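PDB 1U60: glutaminase 1 from Escherichia coli, which catalyses the hydrolysis of L-glutamine to L-glutamate and ammonium. Local coordinates for residues Q13-F18 and Q39-A44; H19-G24 and G292-A297; G50-A55 and N201-A206; A236-E241 and G265-V270; Y252-P257 and S298-L303. All blocks are in the same frame, centred on the assembly; numbering follows the deposited sequence. Where two conformers were deposited one is given.

Interaction 1: Q13-F18 and Q39-A44; sequences QAYTQF and QLAAVA. With EDO (1,2-ethanediol), chain J.
The carbonyl oxygen of A41 sits at the edge of the Y15 ring, near the ring plane and 3.5 Å from Y15 CE1. The same edge passes the methyl of A41, whose CB lies 4.4 Å from CE1. Nearer the helix, Y15 CB rests on a methyl of V43, CG1, at 4.0 Å. The phenol is carried out over the strand because CG stands opposite the backbone nitrogen (chi1 175°), so that one tyrosine spans A41 and V43. These two residues point to the same side, as alternate positions of an extended chain do, while A42 faces T202 at the start of helix 202-213. The segment 39-44 is thus packed between the N-terminal helix 4-18 on one side and helix 202-213 on the other. H19 meets the Y15 ring at about 30° between planes, and L40 O accepts a hydrogen bond from S280 OG in the loop just before strand 42-47. A five-stranded antiparallel sheet with terminal helices against one face is the scheme of the beta-lactamase-like fold. Across the segments the attachment is apolar apart from one C-H edge turned to a carbonyl, which implies that, between these two segments, fit of side chains rather than polar bonding makes the contact.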
# COMPACT_ATOMS: atom_id res chain seq x y z
N GLN A 13 -8.14 -20.49 -18.14
CA GLN A 13 -8.88 -20.88 -16.94
C GLN A 13 -9.50 -19.70 -16.22
O GLN A 13 -10.63 -19.79 -15.72
CB GLN A 13 -7.97 -21.70 -16.02
CG GLN A 13 -7.50 -22.98 -16.73
CD GLN A 13 -6.70 -23.95 -15.86
OE1 GLN A 13 -6.35 -23.64 -14.71
NE2 GLN A 13 -6.41 -25.13 -16.42
N ALA A 14 -8.81 -18.56 -16.16
CA ALA A 14 -9.43 -17.39 -15.56
C ALA A 14 -10.67 -16.94 -16.32
O ALA A 14 -11.65 -16.51 -15.71
CB ALA A 14 -8.41 -16.21 -15.49
N TYR A 15 -10.58 -16.97 -17.64
CA TYR A 15 -11.68 -16.58 -18.51
C TYR A 15 -12.82 -17.59 -18.32
O TYR A 15 -13.96 -17.21 -18.10
CB TYR A 15 -11.22 -16.56 -19.97
CG TYR A 15 -12.33 -16.29 -20.92
CD1 TYR A 15 -12.80 -15.00 -21.14
CD2 TYR A 15 -12.96 -17.34 -21.60
CE1 TYR A 15 -13.88 -14.74 -22.01
CE2 TYR A 15 -14.03 -17.09 -22.46
CZ TYR A 15 -14.48 -15.80 -22.66
OH TYR A 15 -15.56 -15.55 -23.51
N THR A 16 -12.50 -18.87 -18.37
CA THR A 16 -13.58 -19.90 -18.26
C THR A 16 -14.31 -19.77 -16.95
O THR A 16 -15.55 -19.77 -16.92
CB THR A 16 -13.05 -21.30 -18.44
OG1 THR A 16 -12.44 -21.42 -19.73
CG2 THR A 16 -14.21 -22.38 -18.38
N GLN A 17 -13.55 -19.60 -15.87
CA GLN A 17 -14.10 -19.58 -14.54
C GLN A 17 -14.95 -18.33 -14.25
O GLN A 17 -15.93 -18.41 -13.49
CB GLN A 17 -12.97 -19.75 -13.51
CG GLN A 17 -13.40 -19.64 -12.05
CD GLN A 17 -12.35 -20.15 -11.05
OE1 GLN A 17 -11.23 -20.54 -11.43
NE2 GLN A 17 -12.74 -20.20 -9.78
N PHE A 18 -14.60 -17.19 -14.82
CA PHE A 18 -15.23 -15.92 -14.44
C PHE A 18 -15.90 -15.10 -15.54
O PHE A 18 -16.55 -14.12 -15.20
CB PHE A 18 -14.20 -15.00 -13.70
CG PHE A 18 -13.76 -15.55 -12.40
CD1 PHE A 18 -14.62 -15.56 -11.32
CD2 PHE A 18 -12.50 -16.10 -12.24
CE1 PHE A 18 -14.24 -16.08 -10.11
CE2 PHE A 18 -12.10 -16.64 -11.00
CZ PHE A 18 -12.98 -16.62 -9.95
N GLN A 39 -21.74 -8.12 -21.58
CA GLN A 39 -21.20 -9.45 -21.53
C GLN A 39 -19.73 -9.55 -22.00
O GLN A 39 -19.13 -10.61 -21.86
CB GLN A 39 -22.07 -10.44 -22.34
CG GLN A 39 -21.93 -10.48 -23.81
CD GLN A 39 -22.42 -9.24 -24.51
OE1 GLN A 39 -23.19 -8.44 -23.96
NE2 GLN A 39 -21.96 -9.08 -25.76
N LEU A 40 -19.21 -8.50 -22.61
CA LEU A 40 -17.84 -8.53 -23.10
C LEU A 40 -16.90 -8.77 -21.94
O LEU A 40 -17.08 -8.17 -20.87
CB LEU A 40 -17.49 -7.23 -23.76
CG LEU A 40 -18.26 -6.86 -25.01
CD1 LEU A 40 -18.00 -5.39 -25.43
CD2 LEU A 40 -17.90 -7.84 -26.13
N ALA A 41 -15.88 -9.59 -22.18
CA ALA A 41 -14.94 -9.96 -21.15
C ALA A 41 -13.65 -10.51 -21.75
O ALA A 41 -13.71 -11.29 -22.71
CB ALA A 41 -15.56 -11.01 -20.29
N ALA A 42 -12.49 -10.10 -21.19
CA ALA A 42 -11.19 -10.48 -21.69
C ALA A 42 -10.18 -10.47 -20.58
O ALA A 42 -10.35 -9.76 -19.57
CB ALA A 42 -10.75 -9.58 -22.82
N VAL A 43 -9.16 -11.29 -20.76
CA VAL A 43 -8.01 -11.28 -19.88
C VAL A 43 -6.76 -11.57 -20.71
O VAL A 43 -6.78 -12.31 -21.72
CB VAL A 43 -8.19 -12.27 -18.72
CG1 VAL A 43 -8.50 -13.67 -19.24
CG2 VAL A 43 -6.99 -12.26 -17.84
N ALA A 44 -5.66 -10.94 -20.33
CA ALA A 44 -4.40 -11.09 -21.07
C ALA A 44 -3.18 -10.96 -20.18
O ALA A 44 -3.18 -10.25 -19.21
CB ALA A 44 -4.28 -10.04 -22.21
C1 EDO J . -20.48 -9.12 -28.68
O1 EDO J . -20.29 -10.30 -27.93
C2 EDO J . -21.17 -8.07 -27.82
O2 EDO J . -22.29 -7.48 -28.45

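Interaction 2: H19-G24 and G292-A297; sequences HSLNGG and GQKMVA. With EDO (1,2-ethanediol), chain E.
H19 and L21 meet the helix 290-303 through two successive residues, M295 and K294. M295 sends its chain out nearly straight as far as the sulfur (chi2 -174°), bringing SD to 4.4 Å from the alpha carbon of H19. The imidazole of H19 takes little part: its CB leads off from the helix. L21 behaves differently. Its CB heads for the helix, and CD2 comes to rest 4.3 Å from K294 CG, against the aliphatic base of the lysine. K294 is bent about its CB-CG bond (chi2 -72°) and again at its last torsion, about CD-CE; the chain therefore bends past the leucine before its ammonium group reaches a bound ethanediol, with NZ 3.2 Å from O2 in a hydrogen bond. This lysine is acetylated in the native protein but unmodified in the crystal. F18 of helix 4-18 packs beside both K294 and M295, and L21 O accepts a hydrogen bond from R291 NE just before the segment. The loop that follows the first helix is thereby laid along the last one. A sulfur on an alpha carbon and a leucine methyl on a lysine methylene do the touching, so the contact is loose, apolar and only partly buried, with the ammonium group carried beyond it to the ethanediol.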
# COMPACT_ATOMS: atom_id res chain seq x y z
N HIS A 19 -15.77 -15.45 -16.82
CA HIS A 19 -16.11 -14.49 -17.90
C HIS A 19 -17.60 -14.10 -17.90
O HIS A 19 -17.96 -13.03 -18.40
CB HIS A 19 -15.71 -14.95 -19.33
CG HIS A 19 -16.55 -16.06 -19.88
ND1 HIS A 19 -17.90 -15.92 -20.11
CD2 HIS A 19 -16.24 -17.32 -20.24
CE1 HIS A 19 -18.39 -17.06 -20.56
NE2 HIS A 19 -17.40 -17.92 -20.66
N SER A 20 -18.44 -15.01 -17.40
CA SER A 20 -19.90 -14.83 -17.43
C SER A 20 -20.48 -14.58 -16.03
O SER A 20 -21.69 -14.68 -15.82
CB SER A 20 -20.55 -16.07 -18.01
OG SER A 20 -20.40 -17.15 -17.10
N LEU A 21 -19.61 -14.28 -15.08
CA LEU A 21 -20.00 -14.05 -13.70
C LEU A 21 -20.91 -12.82 -13.62
O LEU A 21 -20.54 -11.77 -14.11
CB LEU A 21 -18.74 -13.82 -12.87
CG LEU A 21 -18.86 -13.81 -11.36
CD1 LEU A 21 -18.95 -15.27 -10.86
CD2 LEU A 21 -17.67 -13.03 -10.75
N ASN A 22 -22.10 -12.96 -13.05
CA ASN A 22 -23.04 -11.84 -12.93
C ASN A 22 -22.63 -10.92 -11.79
O ASN A 22 -21.87 -11.32 -10.90
CB ASN A 22 -24.51 -12.33 -12.70
CG ASN A 22 -25.21 -12.72 -13.98
OD1 ASN A 22 -26.16 -13.51 -13.95
ND2 ASN A 22 -24.78 -12.17 -15.11
N GLY A 23 -23.12 -9.69 -11.82
CA GLY A 23 -22.98 -8.78 -10.71
C GLY A 23 -22.38 -7.46 -11.20
O GLY A 23 -21.61 -7.43 -12.20
N GLY A 24 -22.74 -6.38 -10.52
CA GLY A 24 -22.29 -5.05 -10.91
C GLY A 24 -23.11 -4.42 -12.03
O GLY A 24 -24.06 -5.00 -12.52
N GLY A 292 -13.34 -8.31 -14.12
CA GLY A 292 -11.97 -7.90 -14.43
C GLY A 292 -11.10 -8.23 -13.20
O GLY A 292 -9.99 -8.73 -13.33
N GLN A 293 -11.59 -7.89 -12.01
CA GLN A 293 -10.84 -8.11 -10.78
C GLN A 293 -10.57 -9.57 -10.58
O GLN A 293 -9.46 -9.99 -10.27
CB GLN A 293 -11.60 -7.60 -9.55
CG GLN A 293 -11.45 -6.13 -9.35
CD GLN A 293 -12.35 -5.57 -8.26
OE1 GLN A 293 -11.86 -5.19 -7.16
NE2 GLN A 293 -13.68 -5.49 -8.54
N LYS A 294 -11.63 -10.37 -10.75
CA LYS A 294 -11.55 -11.81 -10.50
C LYS A 294 -10.64 -12.49 -11.52
O LYS A 294 -9.87 -13.35 -11.16
CB LYS A 294 -12.97 -12.44 -10.46
CG LYS A 294 -13.74 -12.07 -9.20
CD LYS A 294 -13.24 -12.75 -7.88
CE LYS A 294 -13.67 -11.92 -6.61
NZ LYS A 294 -14.77 -12.55 -5.81
N MET A 295 -10.68 -12.07 -12.78
CA MET A 295 -9.87 -12.71 -13.79
C MET A 295 -8.37 -12.39 -13.57
O MET A 295 -7.53 -13.25 -13.71
CB MET A 295 -10.34 -12.31 -15.21
CG MET A 295 -11.64 -13.04 -15.58
SD MET A 295 -12.09 -12.70 -17.33
CE MET A 295 -12.63 -11.18 -17.26
N VAL A 296 -8.03 -11.13 -13.25
CA VAL A 296 -6.64 -10.78 -12.96
C VAL A 296 -6.14 -11.50 -11.70
O VAL A 296 -5.04 -12.07 -11.71
CB VAL A 296 -6.46 -9.27 -12.82
CG1 VAL A 296 -5.10 -8.95 -12.25
CG2 VAL A 296 -6.66 -8.54 -14.21
N ALA A 297 -6.94 -11.48 -10.64
CA ALA A 297 -6.59 -12.19 -9.42
C ALA A 297 -6.36 -13.67 -9.69
O ALA A 297 -5.44 -14.29 -9.15
CB ALA A 297 -7.68 -12.00 -8.35
C1 EDO E . -16.97 -9.52 -4.36
O1 EDO E . -18.16 -8.82 -4.00
C2 EDO E . -15.95 -9.42 -3.25
O2 EDO E . -14.88 -10.27 -3.62

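Interaction 3: G50-A55 and N201-A206; sequences GNVYSA and NTIELA. With EDO (1,2-ethanediol), chain I.
Strand 52-56, at the edge of the five-stranded antiparallel sheet, runs past the first turn of helix 202-213, with S54 and I203 nearest at their alpha carbons; this is helix-on-sheet packing, and the helix opens with a capping box. I203 is the side chain that bridges the two. Its CD1 lies 3.9 Å from both V52 CG1 and S54 OG, while its branch methyl CG2 also touches V52 CG1; the isoleucine and valine side chains cross at about a right angle. V52 and S54, two residues apart, face the helix together; Y53 between them turns to helix 4-18. The hydroxyl of S54 has its polar partner in S58 OG. At the helix start N201 and E204 bond reciprocally: E204 N donates to N201 OD1 at 2.8 Å, and N201 N to E204 OE1 at 2.9 Å. The carboxylate is further pinned by a salt bridge to R61, so the box is held from outside as well. N201 CG occupies the position between its own backbone nitrogen and carbonyl carbon (chi1 61°), which folds OD1 back to the N-H of E204. A bound ethanediol, also gripped by D59 OD1, accepts a nearly straight hydrogen bond (174°) from N201 ND2 to its O2 at 3.0 Å.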
# COMPACT_ATOMS: atom_id res chain seq x y z
N GLY A 50 8.01 -9.97 -24.18
CA GLY A 50 7.22 -9.63 -25.33
C GLY A 50 6.29 -10.72 -25.89
O GLY A 50 5.83 -10.64 -27.03
N ASN A 51 6.02 -11.72 -25.09
CA ASN A 51 5.04 -12.75 -25.44
C ASN A 51 3.66 -12.37 -24.94
O ASN A 51 3.54 -11.83 -23.83
CB ASN A 51 5.50 -14.11 -24.89
CG ASN A 51 6.72 -14.61 -25.66
OD1 ASN A 51 6.65 -14.68 -26.89
ND2 ASN A 51 7.85 -14.80 -24.98
N VAL A 52 2.63 -12.72 -25.71
CA VAL A 52 1.28 -12.27 -25.46
C VAL A 52 0.36 -13.46 -25.41
O VAL A 52 0.39 -14.29 -26.32
CB VAL A 52 0.76 -11.31 -26.57
CG1 VAL A 52 -0.66 -10.89 -26.29
CG2 VAL A 52 1.66 -10.10 -26.69
N TYR A 53 -0.47 -13.55 -24.37
CA TYR A 53 -1.41 -14.64 -24.17
C TYR A 53 -2.74 -14.02 -23.79
O TYR A 53 -2.79 -13.18 -22.87
CB TYR A 53 -0.99 -15.57 -23.02
CG TYR A 53 0.40 -16.09 -23.23
CD1 TYR A 53 0.63 -17.20 -24.06
CD2 TYR A 53 1.50 -15.41 -22.71
CE1 TYR A 53 1.94 -17.64 -24.34
CE2 TYR A 53 2.78 -15.84 -22.97
CZ TYR A 53 3.01 -16.95 -23.77
OH TYR A 53 4.29 -17.35 -24.03
N SER A 54 -3.83 -14.42 -24.43
CA SER A 54 -5.13 -13.85 -24.05
C SER A 54 -6.28 -14.79 -24.26
O SER A 54 -6.15 -15.82 -24.89
CB SER A 54 -5.36 -12.55 -24.80
OG SER A 54 -5.83 -12.80 -26.13
N ALA A 55 -7.41 -14.40 -23.68
CA ALA A 55 -8.68 -15.11 -23.80
C ALA A 55 -9.79 -14.11 -23.79
O ALA A 55 -9.67 -13.03 -23.19
CB ALA A 55 -8.86 -16.10 -22.61
N ASN A 201 -7.46 -1.80 -25.90
CA ASN A 201 -7.96 -3.13 -25.65
C ASN A 201 -7.21 -3.81 -24.52
O ASN A 201 -6.29 -3.23 -23.92
CB ASN A 201 -8.01 -4.01 -26.90
CG ASN A 201 -6.70 -4.22 -27.51
OD1 ASN A 201 -5.67 -4.39 -26.82
ND2 ASN A 201 -6.68 -4.25 -28.87
N THR A 202 -7.58 -5.02 -24.23
CA THR A 202 -7.03 -5.68 -23.05
C THR A 202 -5.54 -6.00 -23.24
O THR A 202 -4.78 -6.00 -22.26
CB THR A 202 -7.83 -6.91 -22.73
OG1 THR A 202 -9.18 -6.51 -22.39
CG2 THR A 202 -7.33 -7.64 -21.47
N ILE A 203 -5.15 -6.33 -24.47
CA ILE A 203 -3.74 -6.57 -24.75
C ILE A 203 -2.93 -5.29 -24.56
O ILE A 203 -1.82 -5.33 -24.05
CB ILE A 203 -3.58 -7.26 -26.12
CG1 ILE A 203 -4.01 -8.73 -25.94
CG2 ILE A 203 -2.14 -7.26 -26.58
CD1 ILE A 203 -4.20 -9.47 -27.19
N GLU A 204 -3.47 -4.17 -25.04
CA GLU A 204 -2.83 -2.88 -24.86
C GLU A 204 -2.70 -2.50 -23.40
O GLU A 204 -1.66 -2.04 -22.97
CB GLU A 204 -3.59 -1.83 -25.66
CG GLU A 204 -3.33 -2.07 -27.15
CD GLU A 204 -4.29 -1.33 -28.10
OE1 GLU A 204 -5.38 -0.85 -27.66
OE2 GLU A 204 -3.93 -1.31 -29.31
N LEU A 205 -3.75 -2.78 -22.62
CA LEU A 205 -3.67 -2.55 -21.17
C LEU A 205 -2.60 -3.40 -20.51
O LEU A 205 -1.82 -2.90 -19.70
CB LEU A 205 -5.02 -2.74 -20.52
CG LEU A 205 -5.15 -2.51 -19.02
CD1 LEU A 205 -4.63 -1.10 -18.69
CD2 LEU A 205 -6.57 -2.66 -18.51
N ALA A 206 -2.56 -4.68 -20.86
CA ALA A 206 -1.52 -5.57 -20.37
C ALA A 206 -0.14 -5.14 -20.78
O ALA A 206 0.82 -5.35 -20.06
CB ALA A 206 -1.78 -7.02 -20.76
C1 EDO I . -4.43 -7.37 -30.56
O1 EDO I . -5.84 -7.51 -30.20
C2 EDO I . -3.79 -6.14 -29.91
O2 EDO I . -4.18 -4.87 -30.46

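Interaction 4: A236-E241 and G265-V270; sequences AEMMME and GILAVV
M238 reaches L267 and V269 through its terminal methyl, and the contact is wholly apolar. M238 CE comes within 4.0 Å of L267 CD2 and 4.1 Å of V269 CG2, touching two side chains that stand two residues apart on strand 265-270. The thioether runs across both at about a right angle, its tip set down on their methyls. The chain is straight to SD and then turns at the last torsion (chi3 67°), which swings CE onto the strand. L267 CB does not start out toward the helix, but its CG lies opposite the backbone nitrogen (chi1 170°) and CD2 ends near the methionine. The polar bonds nearby lie outside the contact: the main chain of L267 pairs with K259 and that of V269 with P257, and E241 OE1 takes a hydrogen bond from T94 N. The S66 and Y244 side chains, predicted to bind substrate, lie about 10 Å from those of L267 and M238 respectively. Helix 231-241 faces two ways: A236, E237, M239 and M240 pack on the second subunit, while M238 also meets V70 of helix 68-80. Helix 202-213 fills in alongside through L205 and L208 on L267 and L212 and A213 on V269.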
# COMPACT_ATOMS: atom_id res chain seq x y z
N ALA A 236 4.35 1.98 -6.41
CA ALA A 236 4.01 2.28 -5.03
C ALA A 236 2.70 3.05 -4.98
O ALA A 236 1.80 2.72 -4.18
CB ALA A 236 5.09 3.09 -4.36
N GLU A 237 2.56 4.05 -5.85
CA GLU A 237 1.33 4.83 -5.89
C GLU A 237 0.13 3.93 -6.22
O GLU A 237 -0.94 4.08 -5.58
CB GLU A 237 1.44 5.97 -6.90
CG GLU A 237 2.49 7.08 -6.58
CD GLU A 237 2.11 8.16 -5.60
OE1 GLU A 237 1.16 7.98 -4.78
OE2 GLU A 237 2.82 9.24 -5.64
N MET A 238 0.31 3.03 -7.18
CA MET A 238 -0.72 2.07 -7.54
C MET A 238 -1.08 1.19 -6.33
O MET A 238 -2.26 0.97 -6.06
CB MET A 238 -0.28 1.21 -8.71
CG MET A 238 -0.29 1.98 -10.07
SD MET A 238 0.59 1.12 -11.38
CE MET A 238 -0.46 -0.31 -11.64
N MET A 239 -0.09 0.67 -5.60
CA MET A 239 -0.40 -0.21 -4.47
C MET A 239 -1.25 0.56 -3.47
O MET A 239 -2.12 -0.03 -2.84
CB MET A 239 0.87 -0.72 -3.78
CG MET A 239 0.64 -1.81 -2.70
SD MET A 239 0.14 -3.36 -3.27
CE MET A 239 1.35 -3.81 -4.24
N MET A 240 -0.99 1.86 -3.29
CA MET A 240 -1.68 2.57 -2.22
C MET A 240 -3.12 2.98 -2.58
O MET A 240 -3.97 3.07 -1.72
CB MET A 240 -0.87 3.77 -1.78
CG MET A 240 0.54 3.46 -1.33
SD MET A 240 0.78 2.27 -0.02
CE MET A 240 -0.23 3.06 1.31
N GLU A 241 -3.39 3.23 -3.85
CA GLU A 241 -4.64 3.90 -4.24
C GLU A 241 -5.26 3.46 -5.58
O GLU A 241 -6.32 3.95 -5.93
CB GLU A 241 -4.33 5.40 -4.30
CG GLU A 241 -5.47 6.36 -4.48
CD GLU A 241 -6.46 6.33 -3.32
OE1 GLU A 241 -6.05 6.62 -2.17
OE2 GLU A 241 -7.66 6.07 -3.56
N GLY A 265 -11.60 -1.84 -17.19
CA GLY A 265 -10.25 -2.35 -17.16
C GLY A 265 -9.68 -2.51 -15.78
O GLY A 265 -9.99 -1.72 -14.88
N ILE A 266 -8.90 -3.57 -15.61
CA ILE A 266 -8.11 -3.82 -14.42
C ILE A 266 -6.73 -4.18 -14.89
O ILE A 266 -6.56 -5.06 -15.72
CB ILE A 266 -8.70 -5.00 -13.57
CG1 ILE A 266 -10.13 -4.69 -13.07
CG2 ILE A 266 -7.80 -5.36 -12.37
CD1 ILE A 266 -10.27 -3.57 -12.09
N LEU A 267 -5.74 -3.49 -14.33
CA LEU A 267 -4.33 -3.78 -14.61
C LEU A 267 -3.64 -4.23 -13.34
O LEU A 267 -3.84 -3.65 -12.26
CB LEU A 267 -3.68 -2.49 -15.07
CG LEU A 267 -2.13 -2.47 -15.22
CD1 LEU A 267 -1.71 -3.39 -16.36
CD2 LEU A 267 -1.69 -1.03 -15.42
N ALA A 268 -2.76 -5.21 -13.47
CA ALA A 268 -1.82 -5.48 -12.42
C ALA A 268 -0.41 -5.70 -12.97
O ALA A 268 -0.23 -6.16 -14.09
CB ALA A 268 -2.25 -6.69 -11.67
N VAL A 269 0.59 -5.38 -12.16
CA VAL A 269 1.99 -5.52 -12.58
C VAL A 269 2.69 -6.52 -11.68
O VAL A 269 2.65 -6.40 -10.47
CB VAL A 269 2.70 -4.15 -12.48
CG1 VAL A 269 4.16 -4.31 -12.91
CG2 VAL A 269 1.95 -3.16 -13.34
N VAL A 270 3.39 -7.48 -12.29
CA VAL A 270 4.31 -8.38 -11.60
C VAL A 270 5.73 -7.85 -11.88
O VAL A 270 6.25 -8.03 -12.99
CB VAL A 270 4.16 -9.87 -12.05
CG1 VAL A 270 5.02 -10.77 -11.18
CG2 VAL A 270 2.70 -10.32 -11.95

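Interaction 5: Y252-P257 and S298-L303; sequences YRVGLP and SVAKQL
Flat groups flank the contact that L256 and V254 make with A300. The guanidinium of R253 has Y252 CE2 3.9 Å above one face, offset toward its rim, and R253 NE lies in the plane of the Y252 ring at its edge. Both face the second subunit: the Y252 ring meets Y233 of that subunit with planes at about 50°, Y252 OH bonds to its P82 O, and R253 NE to its Q86 OE1. Across the contact itself, the methyl of A300 is the meeting point. L256 CD1 closes on A300 CB at 3.6 Å, a snug methyl-to-methyl approach, with V254 CG1 4.3 Å from the same carbon. L256 keeps CG opposite its carbonyl carbon (chi1 -62°), directing the branch to the helix. Between the two residues G255 has positive phi, which turns the chain out of helix 247-253 and lets L256 face the final helix; the main chain of G255 also bonds to V307. On the helix, the Q302 amide is held by S298: NE2 donates to S298 OG at 2.9 Å, tilted 26° from the amide plane, and NE2 also bonds to A10 O of helix 4-18. After P257 the chain enters the sheet as strand 258-260. The last helix laid against the five-stranded antiparallel sheet, beside the first helix, is typical of the beta-lactamase-like fold, to which this glutaminase family belongs.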
# COMPACT_ATOMS: atom_id res chain seq x y z
N TYR A 252 -4.25 -7.13 0.02
CA TYR A 252 -4.46 -8.23 0.96
C TYR A 252 -4.70 -9.55 0.22
O TYR A 252 -4.15 -10.56 0.56
CB TYR A 252 -5.65 -7.85 1.80
CG TYR A 252 -5.97 -8.69 3.01
CD1 TYR A 252 -5.32 -8.49 4.19
CD2 TYR A 252 -7.00 -9.63 2.98
CE1 TYR A 252 -5.62 -9.21 5.32
CE2 TYR A 252 -7.32 -10.38 4.11
CZ TYR A 252 -6.66 -10.13 5.28
OH TYR A 252 -6.98 -10.88 6.39
N ARG A 253 -5.52 -9.51 -0.82
CA ARG A 253 -5.90 -10.71 -1.57
C ARG A 253 -5.00 -11.13 -2.72
O ARG A 253 -4.77 -12.33 -2.93
CB ARG A 253 -7.34 -10.55 -2.06
CG ARG A 253 -8.38 -10.63 -0.90
CD ARG A 253 -8.52 -12.05 -0.29
NE ARG A 253 -9.36 -12.09 0.90
CZ ARG A 253 -9.40 -13.15 1.74
NH1 ARG A 253 -8.70 -14.26 1.52
NH2 ARG A 253 -10.17 -13.11 2.77
N VAL A 254 -4.51 -10.14 -3.49
CA VAL A 254 -3.73 -10.34 -4.70
C VAL A 254 -2.24 -9.99 -4.51
O VAL A 254 -1.34 -10.70 -5.01
CB VAL A 254 -4.33 -9.48 -5.83
CG1 VAL A 254 -3.60 -9.71 -7.12
CG2 VAL A 254 -5.81 -9.80 -6.05
N GLY A 255 -1.96 -8.88 -3.82
CA GLY A 255 -0.59 -8.48 -3.54
C GLY A 255 0.23 -8.03 -4.76
O GLY A 255 1.46 -8.19 -4.82
N LEU A 256 -0.45 -7.46 -5.73
CA LEU A 256 0.23 -6.87 -6.85
C LEU A 256 -0.29 -5.45 -7.06
O LEU A 256 -1.49 -5.19 -6.93
CB LEU A 256 -0.02 -7.65 -8.12
CG LEU A 256 0.43 -9.10 -8.20
CD1 LEU A 256 -0.12 -9.73 -9.47
CD2 LEU A 256 1.93 -9.21 -8.16
N PRO A 257 0.61 -4.53 -7.42
CA PRO A 257 0.17 -3.15 -7.74
C PRO A 257 -0.77 -3.14 -8.90
O PRO A 257 -0.49 -3.74 -9.91
CB PRO A 257 1.47 -2.42 -8.09
CG PRO A 257 2.53 -3.47 -8.14
CD PRO A 257 2.06 -4.72 -7.56
N SER A 298 -7.22 -14.26 -10.53
CA SER A 298 -7.09 -15.67 -10.85
C SER A 298 -5.75 -16.00 -11.53
O SER A 298 -5.04 -16.92 -11.15
CB SER A 298 -8.25 -16.12 -11.74
OG SER A 298 -8.04 -17.49 -12.10
N VAL A 299 -5.36 -15.21 -12.54
CA VAL A 299 -4.11 -15.44 -13.21
C VAL A 299 -2.95 -15.36 -12.20
O VAL A 299 -2.06 -16.23 -12.15
CB VAL A 299 -3.91 -14.44 -14.37
CG1 VAL A 299 -2.47 -14.55 -15.01
CG2 VAL A 299 -4.96 -14.64 -15.47
N ALA A 300 -2.98 -14.30 -11.37
CA ALA A 300 -1.91 -14.06 -10.44
C ALA A 300 -1.85 -15.22 -9.43
O ALA A 300 -0.76 -15.68 -9.07
CB ALA A 300 -2.08 -12.72 -9.72
N LYS A 301 -3.01 -15.71 -9.01
CA LYS A 301 -3.05 -16.78 -8.00
C LYS A 301 -2.56 -18.10 -8.62
O LYS A 301 -1.81 -18.86 -8.00
CB LYS A 301 -4.46 -16.98 -7.51
CG LYS A 301 -4.59 -18.04 -6.42
CD LYS A 301 -5.87 -17.88 -5.62
CE LYS A 301 -5.95 -18.91 -4.48
NZ LYS A 301 -7.13 -19.80 -4.65
N GLN A 302 -2.99 -18.37 -9.83
CA GLN A 302 -2.59 -19.60 -10.53
C GLN A 302 -1.08 -19.62 -10.78
O GLN A 302 -0.48 -20.68 -10.71
CB GLN A 302 -3.29 -19.74 -11.86
CG GLN A 302 -4.78 -20.10 -11.84
CD GLN A 302 -5.35 -20.13 -13.26
OE1 GLN A 302 -5.04 -21.06 -14.03
NE2 GLN A 302 -6.09 -19.08 -13.64
N LEU A 303 -0.47 -18.46 -11.06
CA LEU A 303 0.95 -18.40 -11.40
C LEU A 303 1.83 -18.12 -10.18
O LEU A 303 3.07 -18.13 -10.31
CB LEU A 303 1.20 -17.37 -12.52
CG LEU A 303 0.52 -17.63 -13.86
CD1 LEU A 303 0.84 -16.52 -14.87
CD2 LEU A 303 0.89 -19.02 -14.40

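How the interactions relate
From the N terminus, interaction 1 closes the first loop, joining helix 4-18 to strand 42-47. Interaction 2 starts directly after that helix and ends on helix 290-303, so it crosses interaction 1 and spans nearly the whole chain. Within its loop lie interactions 3 and 4 in series: the first joins edge strand 52-56 to helix 202-213, the second helix 231-241 to strand 265-270. Interaction 5 starts inside the loop of interaction 4 and ends beyond interaction 2, crossing both. The first and last helices thus share one face of the sheet, helix 202-213 packs on the other, and interactions 4 and 5 together reach the second subunit.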